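Local structure of glutathione peroxidase (Schistosoma mansoni, 2V1M) at residues A[7-19]-A[111-123]. The protein reduces hydrogen peroxide with glutathione as electron donor, giving glutathione disulfide and water, as a member of the glutathione peroxidase family. Numbering follows the deposited sequence.
Sequences SWNSIYEFTVKDI and ADDLYKFLKSRQH. With SO4 (sulfate ion), chain C.
Phe117 points CG away from its own backbone N (chi1 176°), which sends its ring out from helix 113-121 into the bend formed by residues 8-11, while Phe14, with CG beside its backbone N (chi1 -55°), lays its ring against the start of the same helix. The two rings meet obliquely, centroids 5.4 Å apart, with Phe14 CZ 3.5 Å from Phe117 CB. Leu114 presents its CA to one face of the Phe14 ring in a CH-pi contact, 4.1 Å from the centroid, and Asp113 O lies over that face nearer the rim. Phe14 in turn sets CE1 over the centre of the Trp8 ring, whose CH2 runs up to the carboxylate carbon CG of Asp113 at 3.6 Å. Deeper in, Ile11 CG2 fills the angle between Leu114 CD1 and Phe117 CE2, and the Ile11 side chain also touches Cys34 of strand 33-39. The N-terminal loop and 3-10 turn thus pack against helix 113-121, which flanks the central sheet of the thioredoxin-like fold common to glutathione peroxidases, while Val16 of strand 15-17 reaches only as far as the Asp112 carboxylate. Asp112 N-caps that helix, its OD1 accepting from Leu114 N at 2.9 Å; two waters join its carboxylate to Thr15 O, one bound at each carboxylate oxygen. Near the other end of the helix, the guanidinium of Arg121 covers Phe117 CZ with one face. Its NH2 donates to Asn9 O (3.1 Å) from above the carbonyl plane, a bent bond with an N-H...O angle of 143°. Gln144 serves both partners, its OE1 accepting from Arg121 NH1 and its NE2 donating to Asn9 O.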
loop_
_atom_site.group_PDB
_atom_site.type_symbol
_atom_site.label_atom_id
_atom_site.label_comp_id
_atom_site.label_asym_id
_atom_site.label_seq_id
_atom_site.Cartn_x
_atom_site.Cartn_y
_atom_site.Cartn_z
ATOM N N SER A 7 11.212 -14.107 -12.242
ATOM C CA SER A 7 12.523 -13.495 -12.101
ATOM C C SER A 7 12.483 -12.099 -11.493
ATOM O O SER A 7 13.496 -11.473 -11.369
ATOM C CB SER A 7 13.287 -13.490 -13.433
ATOM O OG SER A 7 13.270 -12.197 -13.989
ATOM N N TRP A 8 11.298 -11.591 -11.171
ATOM C CA TRP A 8 11.170 -10.226 -10.689
ATOM C C TRP A 8 12.063 -10.003 -9.483
ATOM O O TRP A 8 12.064 -10.781 -8.558
ATOM C CB TRP A 8 9.724 -9.986 -10.286
ATOM C CG TRP A 8 8.709 -10.153 -11.363
ATOM C CD1 TRP A 8 8.747 -9.650 -12.643
ATOM C CD2 TRP A 8 7.448 -10.800 -11.226
ATOM N NE1 TRP A 8 7.584 -9.969 -13.305
ATOM C CE2 TRP A 8 6.750 -10.638 -12.445
ATOM C CE3 TRP A 8 6.804 -11.437 -10.161
ATOM C CZ2 TRP A 8 5.470 -11.169 -12.650
ATOM C CZ3 TRP A 8 5.526 -11.953 -10.361
ATOM C CH2 TRP A 8 4.869 -11.802 -11.586
ATOM N N ASN A 9 12.781 -8.896 -9.479
ATOM C CA ASN A 9 13.793 -8.673 -8.468
ATOM C C ASN A 9 13.480 -7.476 -7.567
ATOM O O ASN A 9 14.176 -7.322 -6.560
ATOM C CB ASN A 9 15.191 -8.444 -9.117
ATOM C CG ASN A 9 15.876 -9.751 -9.671
ATOM O OD1 ASN A 9 15.546 -10.857 -9.282
ATOM N ND2 ASN A 9 16.846 -9.569 -10.606
ATOM N N SER A 10 12.482 -6.649 -7.886
ATOM C CA SER A 10 12.187 -5.489 -7.046
ATOM C C SER A 10 10.788 -5.038 -7.427
ATOM O O SER A 10 10.215 -5.476 -8.471
ATOM C CB SER A 10 13.171 -4.324 -7.285
ATOM O OG SER A 10 12.862 -3.660 -8.490
ATOM N N ILE A 11 10.211 -4.088 -6.666
ATOM C CA ILE A 11 8.904 -3.576 -7.026
ATOM C C ILE A 11 8.974 -2.739 -8.296
ATOM O O ILE A 11 7.914 -2.473 -8.901
ATOM C CB ILE A 11 8.265 -2.743 -5.889
ATOM C CG1 ILE A 11 9.054 -1.459 -5.571
ATOM C CG2 ILE A 11 7.950 -3.600 -4.665
ATOM C CD1 ILE A 11 8.219 -0.373 -4.878
ATOM N N TYR A 12 10.161 -2.290 -8.721
ATOM C CA TYR A 12 10.254 -1.356 -9.852
ATOM C C TYR A 12 9.854 -2.000 -11.172
ATOM O O TYR A 12 9.580 -1.279 -12.135
ATOM C CB TYR A 12 11.684 -0.832 -9.972
ATOM C CG TYR A 12 12.241 -0.274 -8.709
ATOM C CD1 TYR A 12 11.451 0.486 -7.878
ATOM C CD2 TYR A 12 13.595 -0.500 -8.356
ATOM C CE1 TYR A 12 11.984 1.020 -6.706
ATOM C CE2 TYR A 12 14.144 0.043 -7.212
ATOM C CZ TYR A 12 13.355 0.781 -6.388
ATOM O OH TYR A 12 13.939 1.327 -5.248
ATOM N N GLU A 13 9.805 -3.334 -11.203
ATOM C CA GLU A 13 9.475 -4.030 -12.447
ATOM C C GLU A 13 8.008 -3.898 -12.825
ATOM O O GLU A 13 7.668 -4.207 -13.981
ATOM C CB GLU A 13 9.850 -5.491 -12.333
ATOM C CG GLU A 13 11.362 -5.634 -12.261
ATOM C CD GLU A 13 11.838 -7.027 -12.097
ATOM O OE1 GLU A 13 10.963 -7.914 -11.992
ATOM O OE2 GLU A 13 13.060 -7.288 -12.061
ATOM N N PHE A 14 7.140 -3.500 -11.890
ATOM C CA PHE A 14 5.683 -3.563 -12.099
ATOM C C PHE A 14 5.119 -2.232 -12.530
ATOM O O PHE A 14 5.621 -1.160 -12.146
ATOM C CB PHE A 14 4.969 -4.049 -10.827
ATOM C CG PHE A 14 5.522 -5.344 -10.384
ATOM C CD1 PHE A 14 5.268 -6.513 -11.127
ATOM C CD2 PHE A 14 6.422 -5.404 -9.318
ATOM C CE1 PHE A 14 5.877 -7.719 -10.806
ATOM C CE2 PHE A 14 7.045 -6.602 -8.998
ATOM C CZ PHE A 14 6.801 -7.736 -9.735
ATOM N N THR A 15 4.028 -2.320 -13.301
ATOM C CA THR A 15 3.277 -1.183 -13.766
ATOM C C THR A 15 1.849 -1.351 -13.264
ATOM O O THR A 15 1.292 -2.477 -13.298
ATOM C CB THR A 15 3.329 -1.085 -15.332
ATOM O OG1 THR A 15 4.706 -0.992 -15.706
ATOM C CG2 THR A 15 2.644 0.158 -15.853
ATOM N N VAL A 16 1.262 -0.266 -12.772
ATOM C CA VAL A 16 -0.075 -0.289 -12.157
ATOM C C VAL A 16 -0.836 0.920 -12.626
ATOM O O VAL A 16 -0.260 1.973 -12.943
ATOM C CB VAL A 16 0.010 -0.323 -10.610
ATOM C CG1 VAL A 16 0.548 -1.679 -10.116
ATOM C CG2 VAL A 16 0.857 0.813 -10.061
ATOM N N LYS A 17 -2.152 0.810 -12.637
ATOM C CA LYS A 17 -3.018 1.930 -13.002
ATOM C C LYS A 17 -3.332 2.739 -11.737
ATOM O O LYS A 17 -3.819 2.200 -10.743
ATOM C CB LYS A 17 -4.299 1.368 -13.614
ATOM C CG LYS A 17 -5.202 2.430 -14.261
ATOM C CD LYS A 17 -6.470 1.820 -14.891
ATOM C CE LYS A 17 -6.167 0.765 -15.974
ATOM N NZ LYS A 17 -5.414 1.360 -17.082
ATOM N N ASP A 18 -3.073 4.045 -11.796
ATOM C CA ASP A 18 -3.394 4.906 -10.651
ATOM C C ASP A 18 -4.905 5.193 -10.600
ATOM O O ASP A 18 -5.662 4.764 -11.482
ATOM C CB ASP A 18 -2.491 6.153 -10.597
ATOM C CG ASP A 18 -2.911 7.306 -11.496
ATOM O OD1 ASP A 18 -4.020 7.309 -12.062
ATOM O OD2 ASP A 18 -2.079 8.250 -11.566
ATOM N N ILE A 19 -5.342 5.901 -9.570
ATOM C CA ILE A 19 -6.797 6.030 -9.351
ATOM C C ILE A 19 -7.480 6.888 -10.412
ATOM O O ILE A 19 -8.696 6.837 -10.539
ATOM C CB ILE A 19 -7.136 6.466 -7.928
ATOM C CG1 ILE A 19 -8.575 6.094 -7.531
ATOM C CG2 ILE A 19 -6.817 7.963 -7.755
ATOM C CD1 ILE A 19 -8.780 6.105 -6.018
ATOM N N ALA A 111 -4.603 -11.918 -8.930
ATOM C CA ALA A 111 -3.975 -10.845 -8.153
ATOM C C ALA A 111 -3.011 -10.076 -9.061
ATOM O O ALA A 111 -2.358 -10.639 -9.948
ATOM C CB ALA A 111 -3.226 -11.408 -7.010
ATOM N N ASP A 112 -2.892 -8.780 -8.796
ATOM C CA ASP A 112 -1.894 -7.978 -9.482
ATOM C C ASP A 112 -0.515 -8.610 -9.261
ATOM O O ASP A 112 -0.185 -9.052 -8.149
ATOM C CB ASP A 112 -1.912 -6.536 -8.969
ATOM C CG ASP A 112 -1.190 -5.605 -9.912
ATOM O OD1 ASP A 112 0.052 -5.470 -9.791
ATOM O OD2 ASP A 112 -1.871 -5.014 -10.781
ATOM N N ASP A 113 0.317 -8.583 -10.296
ATOM C CA ASP A 113 1.692 -9.090 -10.151
ATOM C C ASP A 113 2.464 -8.403 -9.028
ATOM O O ASP A 113 3.307 -9.059 -8.385
ATOM C CB ASP A 113 2.454 -8.957 -11.466
ATOM C CG ASP A 113 1.964 -9.930 -12.540
ATOM O OD1 ASP A 113 1.244 -10.906 -12.222
ATOM O OD2 ASP A 113 2.333 -9.718 -13.722
ATOM N N LEU A 114 2.158 -7.142 -8.726
ATOM C CA LEU A 114 2.851 -6.492 -7.607
ATOM C C LEU A 114 2.587 -7.297 -6.307
ATOM O O LEU A 114 3.518 -7.504 -5.506
ATOM C CB LEU A 114 2.338 -5.069 -7.445
ATOM C CG LEU A 114 2.790 -4.377 -6.134
ATOM C CD1 LEU A 114 4.302 -4.205 -6.068
ATOM C CD2 LEU A 114 2.076 -3.044 -6.015
ATOM N N TYR A 115 1.338 -7.698 -6.092
ATOM C CA TYR A 115 1.013 -8.443 -4.878
ATOM C C TYR A 115 1.499 -9.868 -4.908
ATOM O O TYR A 115 1.900 -10.401 -3.864
ATOM C CB TYR A 115 -0.487 -8.325 -4.538
ATOM C CG TYR A 115 -0.760 -7.078 -3.724
ATOM C CD1 TYR A 115 -0.943 -7.142 -2.354
ATOM C CD2 TYR A 115 -0.936 -5.863 -4.367
ATOM C CE1 TYR A 115 -1.256 -5.964 -1.610
ATOM C CE2 TYR A 115 -1.258 -4.694 -3.653
ATOM C CZ TYR A 115 -1.414 -4.770 -2.272
ATOM O OH TYR A 115 -1.693 -3.643 -1.515
ATOM N N LYS A 116 1.499 -10.512 -6.077
ATOM C CA LYS A 116 2.176 -11.809 -6.175
ATOM C C LYS A 116 3.627 -11.665 -5.718
ATOM O O LYS A 116 4.152 -12.492 -4.946
ATOM C CB LYS A 116 2.086 -12.384 -7.591
ATOM C CG LYS A 116 0.640 -12.657 -8.012
ATOM C CD LYS A 116 0.572 -13.374 -9.381
ATOM C CE LYS A 116 -0.860 -13.708 -9.736
ATOM N NZ LYS A 116 -0.908 -14.515 -11.010
ATOM N N PHE A 117 4.287 -10.613 -6.181
ATOM C CA PHE A 117 5.677 -10.361 -5.802
ATOM C C PHE A 117 5.809 -10.080 -4.303
ATOM O O PHE A 117 6.695 -10.661 -3.624
ATOM C CB PHE A 117 6.237 -9.196 -6.628
ATOM C CG PHE A 117 7.628 -8.812 -6.242
ATOM C CD1 PHE A 117 8.726 -9.636 -6.584
ATOM C CD2 PHE A 117 7.875 -7.632 -5.532
ATOM C CE1 PHE A 117 10.014 -9.271 -6.239
ATOM C CE2 PHE A 117 9.183 -7.271 -5.186
ATOM C CZ PHE A 117 10.247 -8.092 -5.552
ATOM N N LEU A 118 5.018 -9.152 -3.767
ATOM C CA LEU A 118 5.117 -8.810 -2.339
ATOM C C LEU A 118 4.977 -10.079 -1.484
ATOM O O LEU A 118 5.776 -10.318 -0.571
ATOM C CB LEU A 118 4.043 -7.800 -1.967
ATOM C CG LEU A 118 4.228 -6.395 -2.576
ATOM C CD1 LEU A 118 2.980 -5.570 -2.268
ATOM C CD2 LEU A 118 5.479 -5.714 -2.014
ATOM N N LYS A 119 3.944 -10.870 -1.768
ATOM C CA LYS A 119 3.694 -12.097 -0.993
ATOM C C LYS A 119 4.805 -13.132 -1.191
ATOM O O LYS A 119 5.047 -13.929 -0.287
ATOM C CB LYS A 119 2.340 -12.697 -1.363
ATOM C CG LYS A 119 1.148 -11.854 -0.932
ATOM C CD LYS A 119 -0.175 -12.580 -1.146
ATOM C CE LYS A 119 -0.467 -12.850 -2.601
ATOM N NZ LYS A 119 -1.713 -13.627 -2.720
ATOM N N SER A 120 5.491 -13.094 -2.339
ATOM C CA SER A 120 6.600 -14.034 -2.569
ATOM C C SER A 120 7.838 -13.660 -1.745
ATOM O O SER A 120 8.751 -14.495 -1.589
ATOM C CB SER A 120 6.991 -14.099 -4.046
ATOM O OG SER A 120 7.771 -13.000 -4.454
ATOM N N ARG A 121 7.897 -12.412 -1.249
ATOM C CA ARG A 121 9.063 -11.921 -0.511
ATOM C C ARG A 121 8.892 -11.918 1.004
ATOM O O ARG A 121 9.923 -12.001 1.703
ATOM C CB ARG A 121 9.481 -10.518 -1.005
ATOM C CG ARG A 121 10.037 -10.492 -2.422
ATOM C CD ARG A 121 11.351 -11.296 -2.514
ATOM N NE ARG A 121 12.057 -11.124 -3.783
ATOM C CZ ARG A 121 12.874 -10.109 -4.064
ATOM N NH1 ARG A 121 13.123 -9.165 -3.167
ATOM N NH2 ARG A 121 13.461 -10.071 -5.260
ATOM N N GLN A 122 7.653 -11.743 1.486
ATOM C CA GLN A 122 7.412 -11.706 2.935
ATOM C C GLN A 122 6.179 -12.522 3.253
ATOM O O GLN A 122 5.065 -12.191 2.791
ATOM C CB GLN A 122 7.204 -10.267 3.430
ATOM C CG GLN A 122 8.468 -9.435 3.456
ATOM C CD GLN A 122 9.481 -9.962 4.470
ATOM O OE1 GLN A 122 10.601 -10.406 4.088
ATOM N NE2 GLN A 122 9.147 -9.992 5.724
ATOM N N HIS A 123 6.393 -13.574 4.033
ATOM C CA HIS A 123 5.335 -14.508 4.406
ATOM C C HIS A 123 4.446 -13.904 5.506
ATOM O O HIS A 123 4.928 -13.220 6.424
ATOM C CB HIS A 123 5.953 -15.798 4.902
ATOM C CG HIS A 123 4.981 -16.948 4.892
ATOM N ND1 HIS A 123 4.077 -17.144 5.914
ATOM C CD2 HIS A 123 4.752 -17.938 3.990
ATOM C CE1 HIS A 123 3.348 -18.217 5.656
ATOM N NE2 HIS A 123 3.727 -18.712 4.490
HETATM S S SO4 C . 1.172 -21.066 2.739
HETATM O O1 SO4 C . 0.591 -22.395 2.965
HETATM O O2 SO4 C . 1.893 -20.692 3.963
HETATM O O3 SO4 C . 2.101 -21.187 1.611
HETATM O O4 SO4 C . 0.138 -20.067 2.454
HETATM O O HOH W 1 -1.376 -3.552 -12.828
HETATM O O HOH W 2 1.531 -5.232 -12.124
#